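Local atomic coordinates of lactose Operon Repressor (Escherichia coli, PDB entry 1JYE), a protein that represses transcription of the lactose operon by binding operator DNA, a grip that is released when an inducer sugar occupies its core domain. Residues A[171-176]-A[321-326]; A[245-250]-A[286-291]. The protein carries 1 engineered substitution. All blocks are in the same frame, centred on the assembly; numbering follows the deposited sequence.

Contact 1: residues A[171-176]-A[321-326]; sequences VEHLVA and VSLVKR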
# COMPACT_ATOMS: atom_id res chain seq x y z
N VAL A 171 2.30 15.24 20.39
CA VAL A 171 1.73 15.89 21.57
C VAL A 171 2.22 17.33 21.71
O VAL A 171 1.43 18.25 21.88
CB VAL A 171 2.08 15.12 22.86
CG1 VAL A 171 1.66 15.94 24.08
CG2 VAL A 171 1.36 13.78 22.87
N GLU A 172 3.54 17.53 21.63
CA GLU A 172 4.09 18.87 21.78
C GLU A 172 3.63 19.84 20.70
O GLU A 172 3.47 21.03 20.96
CB GLU A 172 5.62 18.80 21.85
CG GLU A 172 6.09 18.19 23.17
CD GLU A 172 7.60 18.22 23.36
OE1 GLU A 172 8.04 17.87 24.47
OE2 GLU A 172 8.33 18.58 22.42
N HIS A 173 3.40 19.32 19.50
CA HIS A 173 2.93 20.16 18.40
C HIS A 173 1.54 20.72 18.74
O HIS A 173 1.30 21.92 18.62
CB HIS A 173 2.87 19.34 17.10
CG HIS A 173 2.37 20.11 15.92
ND1 HIS A 173 2.95 21.28 15.49
CD2 HIS A 173 1.34 19.86 15.06
CE1 HIS A 173 2.31 21.72 14.42
NE2 HIS A 173 1.33 20.88 14.14
N LEU A 174 0.64 19.84 19.17
CA LEU A 174 -0.71 20.24 19.53
C LEU A 174 -0.73 21.14 20.76
O LEU A 174 -1.47 22.13 20.80
CB LEU A 174 -1.58 19.00 19.79
CG LEU A 174 -1.83 18.14 18.54
CD1 LEU A 174 -2.65 16.92 18.90
CD2 LEU A 174 -2.54 18.98 17.48
N VAL A 175 0.09 20.82 21.75
CA VAL A 175 0.16 21.63 22.96
C VAL A 175 0.66 23.03 22.64
O VAL A 175 0.12 24.03 23.14
CB VAL A 175 1.08 20.98 24.02
CG1 VAL A 175 1.28 21.93 25.20
CG2 VAL A 175 0.45 19.68 24.51
N ALA A 176 1.70 23.11 21.81
CA ALA A 176 2.29 24.38 21.42
C ALA A 176 1.28 25.26 20.68
O ALA A 176 1.35 26.49 20.77
CB ALA A 176 3.52 24.15 20.55
N VAL A 321 12.63 9.88 13.76
CA VAL A 321 11.38 10.21 13.09
C VAL A 321 11.33 11.74 13.13
O VAL A 321 12.11 12.37 13.85
CB VAL A 321 10.14 9.63 13.82
CG1 VAL A 321 10.20 8.11 13.81
CG2 VAL A 321 10.07 10.16 15.26
N SER A 322 10.42 12.32 12.37
CA SER A 322 10.30 13.77 12.35
C SER A 322 8.86 14.18 12.13
O SER A 322 8.04 13.39 11.66
CB SER A 322 11.18 14.37 11.24
OG SER A 322 10.75 13.93 9.96
N LEU A 323 8.55 15.42 12.49
CA LEU A 323 7.21 15.96 12.34
C LEU A 323 7.11 16.66 10.99
O LEU A 323 7.96 17.47 10.64
CB LEU A 323 6.92 16.97 13.45
CG LEU A 323 5.64 17.80 13.34
CD1 LEU A 323 4.42 16.90 13.55
CD2 LEU A 323 5.66 18.91 14.40
N VAL A 324 6.07 16.33 10.23
CA VAL A 324 5.85 16.94 8.93
C VAL A 324 4.61 17.82 9.09
O VAL A 324 3.50 17.31 9.18
CB VAL A 324 5.59 15.88 7.84
CG1 VAL A 324 5.35 16.56 6.50
CG2 VAL A 324 6.77 14.92 7.76
N LYS A 325 4.81 19.13 9.15
CA LYS A 325 3.70 20.05 9.33
C LYS A 325 3.02 20.38 8.02
O LYS A 325 3.65 20.85 7.08
CB LYS A 325 4.19 21.35 9.97
CG LYS A 325 4.77 21.19 11.37
CD LYS A 325 5.20 22.54 11.94
CE LYS A 325 5.85 22.39 13.31
NZ LYS A 325 6.26 23.71 13.86
N ARG A 326 1.72 20.12 7.96
CA ARG A 326 0.96 20.42 6.76
C ARG A 326 -0.25 21.32 7.05
O ARG A 326 -0.11 22.34 7.72
CB ARG A 326 0.55 19.13 6.04
CG ARG A 326 1.75 18.33 5.54
CD ARG A 326 1.39 17.45 4.34
NE ARG A 326 2.54 16.69 3.84
CZ ARG A 326 2.76 15.41 4.08
NH1 ARG A 326 1.92 14.70 4.83
NH2 ARG A 326 3.82 14.81 3.55
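The imidazole of His173 meets two side chains from segment 321-326, the methyl end of Leu323 and the aliphatic run of Lys325. Leu323 crosses the histidine at about a right angle and touches it with one branch: CD2 lies 3.8 Å from ND1 of His173 and 4.1 Å from the centroid of the ring. That methyl stands 30° off the ring normal, an off-centre CH-pi contact. Lys325 slants past the neighbouring stretch of the same ring, on the same side of its plane as the leucine methyl, its CE 3.8 Å from His173 CE1, while CG and CD follow the same carbon at similar range. The lysine chain is extended beyond CG, which lays methylenes rather than the ammonium against the imidazole; NZ still comes within 4.4 Å of His173 ND1 without touching it, and this nearness would probably disfavour a protonated ring. His173 reaches across because its CG stands anti to the backbone N (chi1 179°), carrying the ring off the helix toward the strand. The rotation of the ring is further fixed at its far nitrogen, where NE2 is hydrogen-bonded to Thr329 OG1. The next residue of the helix, Leu174, packs on strand 241-244. The packing thus joins helix 163-177 to the end of strand 316-324, one of the strands running between the two lobes in the periplasmic-binding-protein-like fold of LacI-family repressors.

Contact 2: residues A[245-250]-A[286-291]; sequences ANDQMA and LTTIKQ. With GOL (glycerol), chain B.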
# COMPACT_ATOMS: atom_id res chain seq x y z
N ALA A 245 -3.23 7.12 15.17
CA ALA A 245 -2.15 6.14 15.05
C ALA A 245 -1.49 5.95 13.69
O ALA A 245 -0.38 5.44 13.62
CB ALA A 245 -2.61 4.80 15.61
N ASN A 246 -2.18 6.29 12.61
CA ASN A 246 -1.55 6.21 11.29
C ASN A 246 -2.29 7.10 10.32
O ASN A 246 -3.38 7.58 10.62
CB ASN A 246 -1.39 4.75 10.81
CG ASN A 246 -2.65 4.15 10.22
OD1 ASN A 246 -3.76 4.64 10.43
ND2 ASN A 246 -2.49 3.04 9.49
N ASP A 247 -1.69 7.35 9.16
CA ASP A 247 -2.30 8.24 8.20
C ASP A 247 -3.62 7.75 7.62
O ASP A 247 -4.52 8.55 7.38
CB ASP A 247 -1.31 8.54 7.07
CG ASP A 247 -0.12 9.36 7.54
OD1 ASP A 247 -0.20 9.94 8.65
OD2 ASP A 247 0.89 9.42 6.81
N GLN A 248 -3.75 6.45 7.41
CA GLN A 248 -5.00 5.93 6.86
C GLN A 248 -6.15 6.11 7.85
O GLN A 248 -7.25 6.50 7.45
CB GLN A 248 -4.84 4.46 6.47
CG GLN A 248 -4.02 4.29 5.20
CD GLN A 248 -3.49 2.89 5.04
OE1 GLN A 248 -2.59 2.47 5.75
NE2 GLN A 248 -4.07 2.15 4.10
N MET A 249 -5.92 5.84 9.13
CA MET A 249 -7.00 6.04 10.09
C MET A 249 -7.28 7.54 10.17
O MET A 249 -8.41 7.95 10.40
CB MET A 249 -6.63 5.49 11.47
CG MET A 249 -6.57 3.97 11.51
SD MET A 249 -6.53 3.34 13.19
CE MET A 249 -4.93 3.80 13.67
N ALA A 250 -6.24 8.36 9.99
CA ALA A 250 -6.42 9.81 10.04
C ALA A 250 -7.31 10.25 8.89
O ALA A 250 -8.13 11.16 9.04
CB ALA A 250 -5.07 10.52 9.97
N LEU A 286 -2.24 16.35 5.24
CA LEU A 286 -2.09 15.89 6.62
C LEU A 286 -0.77 16.07 7.37
O LEU A 286 0.29 15.65 6.91
CB LEU A 286 -2.47 14.41 6.66
CG LEU A 286 -2.39 13.66 7.99
CD1 LEU A 286 -3.43 14.22 8.96
CD2 LEU A 286 -2.62 12.18 7.75
N THR A 287 -0.85 16.71 8.53
CA THR A 287 0.31 16.88 9.39
C THR A 287 0.52 15.49 9.95
O THR A 287 -0.44 14.86 10.41
CB THR A 287 0.02 17.86 10.54
OG1 THR A 287 -0.14 19.18 10.00
CG2 THR A 287 1.17 17.86 11.55
N THR A 288 1.75 15.00 9.95
CA THR A 288 2.00 13.64 10.40
C THR A 288 3.43 13.44 10.91
O THR A 288 4.23 14.37 10.95
CB THR A 288 1.71 12.67 9.23
OG1 THR A 288 1.89 11.32 9.64
CG2 THR A 288 2.64 12.99 8.05
N ILE A 289 3.72 12.21 11.32
CA ILE A 289 5.04 11.84 11.81
C ILE A 289 5.67 10.93 10.77
O ILE A 289 5.15 9.86 10.45
CB ILE A 289 4.95 11.05 13.14
CG1 ILE A 289 4.22 11.89 14.19
CG2 ILE A 289 6.35 10.66 13.59
CD1 ILE A 289 4.88 13.22 14.49
N LYS A 290 6.80 11.36 10.22
CA LYS A 290 7.47 10.57 9.20
C LYS A 290 8.27 9.39 9.72
O LYS A 290 9.14 9.54 10.57
CB LYS A 290 8.39 11.46 8.36
CG LYS A 290 9.19 10.69 7.31
CD LYS A 290 10.06 11.64 6.49
CE LYS A 290 10.85 10.89 5.43
NZ LYS A 290 11.64 11.83 4.59
N GLN A 291 7.95 8.20 9.20
CA GLN A 291 8.67 6.98 9.53
C GLN A 291 9.22 6.55 8.17
O GLN A 291 8.46 6.15 7.29
CB GLN A 291 7.74 5.88 10.06
CG GLN A 291 7.05 6.22 11.37
CD GLN A 291 6.54 4.98 12.07
OE1 GLN A 291 7.19 4.46 12.98
NE2 GLN A 291 5.39 4.48 11.64
C1 GOL B . 1.07 1.46 10.60
O1 GOL B . 0.58 2.22 9.50
C2 GOL B . 2.37 2.07 11.12
O2 GOL B . 2.12 3.36 11.65
C3 GOL B . 2.99 1.19 12.20
O3 GOL B . 4.17 1.80 12.69
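Asp247 OD1 accepts a 2.7 Å hydrogen bond from Thr288 OG1 on its syn lone pair, the side of its other oxygen, and a weak one from Tyr273 N. The second oxygen, OD2, takes the backbone N of Thr276 and, weakly, that of Asp275, so donors at both oxygens fix the rotation of the buried carboxylate. The threonine hydroxyl meets it because OG1 is anti to its own backbone N (chi1 -178°). Leu286 CD2 lies over one face of the carboxylate, 3.4 Å from Asp247 OD1, and also touches Ala250 CB at 3.7 Å. An alanine at Asp247 is likely to leave the Thr288 hydroxyl and the backbone N of Thr276 without their acceptor, and the strand less firmly tied to the helix. One residue earlier, Asn246 N-caps the helix, its OD1 receiving Met249 N at 2.8 Å, while its ND2 donates to glycerol O1 at 3.2 Å. Gln291 NE2 reaches glycerol O3 from the other segment at 3.1 Å, almost straight at 173°. Arg197 and Asp274 also bind this probable crystallisation additive, which lies in the cleft between the lobes, consistent with the inducer pocket of the LacI family.

Strands 316-324 and 288-290, one from each contact, are antiparallel neighbours in a mixed sheet, and backbone bonds tie them directly: Ser322 O to Lys290 N and Val324 N to Thr288 O, both probable hydrogen bonds of 2.8 Å. Contact 1 is the more peripheral, its centre about 17 Å from the centre of the chain, with an exposed lysine among its three touching residues; contact 2, about 10 Å from that centre, is buried throughout. Their chemistry follows: a ring packed against aliphatic carbons at the partly open site, a carboxylate satisfied by several donors inside. Helices 163-177 and 247-259 thus meet adjacent strands of this one sheet.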